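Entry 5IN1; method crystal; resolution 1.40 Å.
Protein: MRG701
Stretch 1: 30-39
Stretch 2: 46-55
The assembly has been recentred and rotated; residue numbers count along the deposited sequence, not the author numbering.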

# COMPACT_ATOMS: atom_id res chain seq x y z
N ASP A 30 4.86 0.99 5.81
CA ASP A 30 5.48 0.20 4.76
C ASP A 30 5.21 -1.30 4.95
O ASP A 30 6.10 -2.14 4.77
CB ASP A 30 6.99 0.48 4.73
CG ASP A 30 7.65 0.04 3.46
OD1 ASP A 30 6.98 -0.04 2.41
OD2 ASP A 30 8.87 -0.24 3.52
N GLU A 31 3.98 -1.62 5.31
CA GLU A 31 3.58 -2.99 5.61
C GLU A 31 2.11 -3.19 5.28
O GLU A 31 1.25 -2.48 5.79
CB GLU A 31 3.84 -3.31 7.09
CG GLU A 31 3.56 -4.74 7.54
CD GLU A 31 4.22 -5.05 8.89
OE1 GLU A 31 5.46 -4.90 9.00
OE2 GLU A 31 3.49 -5.43 9.83
N TRP A 32 1.82 -4.16 4.43
CA TRP A 32 0.44 -4.54 4.16
C TRP A 32 -0.11 -5.46 5.25
O TRP A 32 0.58 -6.38 5.71
CB TRP A 32 0.33 -5.23 2.80
CG TRP A 32 0.37 -4.28 1.63
CD1 TRP A 32 1.44 -4.02 0.82
CD2 TRP A 32 -0.69 -3.44 1.18
NE1 TRP A 32 1.10 -3.08 -0.12
CE2 TRP A 32 -0.20 -2.70 0.08
CE3 TRP A 32 -2.01 -3.24 1.59
CZ2 TRP A 32 -0.99 -1.78 -0.62
CZ3 TRP A 32 -2.80 -2.33 0.90
CH2 TRP A 32 -2.27 -1.60 -0.19
N ARG A 33 -1.35 -5.22 5.67
CA ARG A 33 -2.07 -6.22 6.47
C ARG A 33 -3.40 -6.51 5.80
O ARG A 33 -3.95 -5.67 5.07
CB ARG A 33 -2.28 -5.77 7.92
CG ARG A 33 -3.17 -4.55 8.11
CD ARG A 33 -3.39 -4.29 9.59
NE ARG A 33 -4.47 -3.32 9.83
CZ ARG A 33 -5.08 -3.17 11.00
NH1 ARG A 33 -4.74 -3.92 12.03
NH2 ARG A 33 -6.04 -2.25 11.13
N TYR A 34 -3.90 -7.72 6.03
CA TYR A 34 -5.06 -8.24 5.32
C TYR A 34 -6.02 -8.85 6.31
O TYR A 34 -5.61 -9.71 7.11
CB TYR A 34 -4.62 -9.29 4.30
CG TYR A 34 -3.57 -8.80 3.33
CD1 TYR A 34 -3.92 -8.03 2.24
CD2 TYR A 34 -2.23 -9.11 3.51
CE1 TYR A 34 -2.95 -7.57 1.35
CE2 TYR A 34 -1.27 -8.67 2.63
CZ TYR A 34 -1.64 -7.91 1.54
OH TYR A 34 -0.67 -7.46 0.66
N HIS A 35 -7.28 -8.44 6.27
CA HIS A 35 -8.28 -9.04 7.13
C HIS A 35 -8.89 -10.15 6.30
O HIS A 35 -9.46 -9.89 5.25
CB HIS A 35 -9.35 -8.03 7.58
CG HIS A 35 -10.04 -8.42 8.85
ND1 HIS A 35 -11.21 -9.16 8.87
CD2 HIS A 35 -9.74 -8.16 10.15
CE1 HIS A 35 -11.59 -9.34 10.13
NE2 HIS A 35 -10.72 -8.75 10.92
N VAL A 36 -8.71 -11.39 6.76
CA VAL A 36 -9.11 -12.54 5.97
C VAL A 36 -10.20 -13.35 6.65
O VAL A 36 -10.30 -13.38 7.87
CB VAL A 36 -7.90 -13.46 5.66
CG1 VAL A 36 -6.84 -12.68 4.85
CG2 VAL A 36 -7.31 -14.09 6.94
N HIS A 37 -11.01 -14.00 5.81
CA HIS A 37 -11.99 -14.99 6.25
C HIS A 37 -11.55 -16.35 5.71
O HIS A 37 -11.27 -16.47 4.53
CB HIS A 37 -13.39 -14.63 5.75
CG HIS A 37 -14.39 -15.72 5.98
ND1 HIS A 37 -14.83 -16.07 7.23
CD2 HIS A 37 -15.00 -16.58 5.12
CE1 HIS A 37 -15.66 -17.09 7.15
NE2 HIS A 37 -15.79 -17.42 5.87
N TYR A 38 -11.48 -17.36 6.58
CA TYR A 38 -11.10 -18.70 6.18
C TYR A 38 -12.33 -19.40 5.64
O TYR A 38 -13.34 -19.48 6.34
CB TYR A 38 -10.48 -19.47 7.35
CG TYR A 38 -9.22 -18.81 7.89
CD1 TYR A 38 -7.96 -19.18 7.42
CD2 TYR A 38 -9.30 -17.78 8.83
CE1 TYR A 38 -6.81 -18.56 7.90
CE2 TYR A 38 -8.15 -17.17 9.33
CZ TYR A 38 -6.92 -17.55 8.84
OH TYR A 38 -5.79 -16.92 9.33
N LEU A 39 -12.27 -19.88 4.40
CA LEU A 39 -13.50 -20.36 3.75
C LEU A 39 -14.03 -21.60 4.46
O LEU A 39 -13.29 -22.58 4.68
CB LEU A 39 -13.27 -20.68 2.27
CG LEU A 39 -12.74 -19.52 1.42
CD1 LEU A 39 -12.83 -19.87 -0.05
CD2 LEU A 39 -13.49 -18.22 1.74
N ASP A 46 -12.04 -14.79 11.63
CA ASP A 46 -11.61 -13.68 10.77
C ASP A 46 -10.58 -12.83 11.50
O ASP A 46 -10.77 -12.51 12.68
CB ASP A 46 -12.79 -12.80 10.36
CG ASP A 46 -13.80 -13.52 9.49
OD1 ASP A 46 -13.66 -14.73 9.21
OD2 ASP A 46 -14.76 -12.84 9.09
N GLU A 47 -9.50 -12.46 10.82
CA GLU A 47 -8.40 -11.80 11.53
C GLU A 47 -7.49 -11.05 10.58
O GLU A 47 -7.46 -11.32 9.38
CB GLU A 47 -7.59 -12.82 12.32
CG GLU A 47 -6.88 -13.82 11.43
CD GLU A 47 -6.05 -14.83 12.21
OE1 GLU A 47 -5.71 -15.88 11.63
OE2 GLU A 47 -5.78 -14.59 13.41
N TRP A 48 -6.74 -10.11 11.13
CA TRP A 48 -5.68 -9.43 10.40
C TRP A 48 -4.44 -10.29 10.35
O TRP A 48 -3.99 -10.81 11.38
CB TRP A 48 -5.29 -8.11 11.07
CG TRP A 48 -6.29 -7.02 10.99
CD1 TRP A 48 -7.05 -6.53 12.02
CD2 TRP A 48 -6.62 -6.23 9.85
NE1 TRP A 48 -7.85 -5.51 11.58
CE2 TRP A 48 -7.60 -5.31 10.24
CE3 TRP A 48 -6.18 -6.22 8.52
CZ2 TRP A 48 -8.16 -4.38 9.35
CZ3 TRP A 48 -6.73 -5.30 7.63
CH2 TRP A 48 -7.71 -4.39 8.06
N VAL A 49 -3.88 -10.45 9.16
CA VAL A 49 -2.61 -11.13 9.02
C VAL A 49 -1.66 -10.35 8.12
O VAL A 49 -2.09 -9.55 7.27
CB VAL A 49 -2.79 -12.55 8.44
CG1 VAL A 49 -3.71 -13.40 9.34
CG2 VAL A 49 -3.32 -12.48 7.03
N THR A 50 -0.37 -10.62 8.27
CA THR A 50 0.60 -10.02 7.38
C THR A 50 1.04 -11.02 6.30
O THR A 50 0.57 -12.17 6.27
CB THR A 50 1.80 -9.48 8.18
OG1 THR A 50 2.13 -10.42 9.20
CG2 THR A 50 1.39 -8.17 8.85
N ASN A 51 1.89 -10.56 5.40
CA ASN A 51 2.22 -11.29 4.19
C ASN A 51 2.78 -12.69 4.43
O ASN A 51 2.55 -13.62 3.65
CB ASN A 51 3.22 -10.46 3.37
CG ASN A 51 3.59 -11.11 2.08
OD1 ASN A 51 2.77 -11.20 1.18
ND2 ASN A 51 4.84 -11.55 1.97
N ASP A 52 3.53 -12.83 5.52
CA ASP A 52 4.15 -14.10 5.86
C ASP A 52 3.15 -15.22 6.12
O ASP A 52 3.52 -16.40 6.08
CB ASP A 52 5.01 -13.90 7.10
CG ASP A 52 4.25 -13.25 8.20
OD1 ASP A 52 3.88 -12.05 8.06
OD2 ASP A 52 3.97 -13.92 9.20
N ARG A 53 1.89 -14.87 6.39
CA ARG A 53 0.85 -15.87 6.63
C ARG A 53 0.13 -16.34 5.37
O ARG A 53 -0.66 -17.28 5.44
CB ARG A 53 -0.19 -15.31 7.61
CG ARG A 53 0.32 -15.16 9.04
CD ARG A 53 0.23 -16.52 9.82
NE ARG A 53 -1.13 -17.02 9.97
CZ ARG A 53 -2.01 -16.59 10.88
NH1 ARG A 53 -1.68 -15.65 11.74
NH2 ARG A 53 -3.23 -17.11 10.92
N LEU A 54 0.39 -15.68 4.24
CA LEU A 54 -0.38 -15.86 3.02
C LEU A 54 0.47 -16.31 1.84
O LEU A 54 1.68 -16.02 1.75
CB LEU A 54 -1.10 -14.56 2.64
CG LEU A 54 -2.04 -13.97 3.68
CD1 LEU A 54 -2.69 -12.69 3.13
CD2 LEU A 54 -3.10 -14.98 4.11
N LEU A 55 -0.19 -16.97 0.90
CA LEU A 55 0.40 -17.35 -0.38
C LEU A 55 -0.61 -17.06 -1.48
O LEU A 55 -1.81 -17.33 -1.33
CB LEU A 55 0.80 -18.83 -0.39
CG LEU A 55 2.00 -19.24 0.47
CD1 LEU A 55 2.10 -20.75 0.51
CD2 LEU A 55 3.28 -18.63 -0.09
O HOH W 1 2.74 -7.85 5.45
O HOH W 2 1.86 -8.15 0.86
O HOH W 3 -12.64 -17.22 9.36

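The indole of Trp-48 is held between two side chains of the neighbouring antiparallel strand. The guanidinium of Arg-33 lies flat on one face, its plane within 3° of the ring and its CZ 3.6 Å from the centroid of the Trp-48 five-membered ring, a cation-pi stack that suits a planar cation and an electron-rich surface. Over the opposite face sits His-35, whose CB is 3.8 Å from the centroid of the Trp-48 six-membered ring and whose imidazole presents its edge.

The backbone fixes this register. Tyr-34 pairs with Val-49 through N to O (2.9 Å) and O to N (2.8 Å), and Val-36 with Glu-47 through N to O (2.9 Å) and O to N (3.2 Å). These four residues direct CB to the other face of the sheet, where branched aliphatic chains fill space without needing polar partners: Val-36 CG1 approaches Val-49 CG2 at 4.1 Å, and Tyr-34 CD2 meets Leu-54 CD1 at 3.6 Å.

Polar groups tie the far end. His-37 ND1 donates to Asp-46 OD1 (2.7 Å), and water 3 links that same oxygen to Tyr-38 N. The Tyr-38 hydroxyl OH donates to Glu-47 OE1 at 2.5 Å; a carboxylate suits this place because OE1 also accepts the salt bridge from Arg-53 NH2 (2.9 Å).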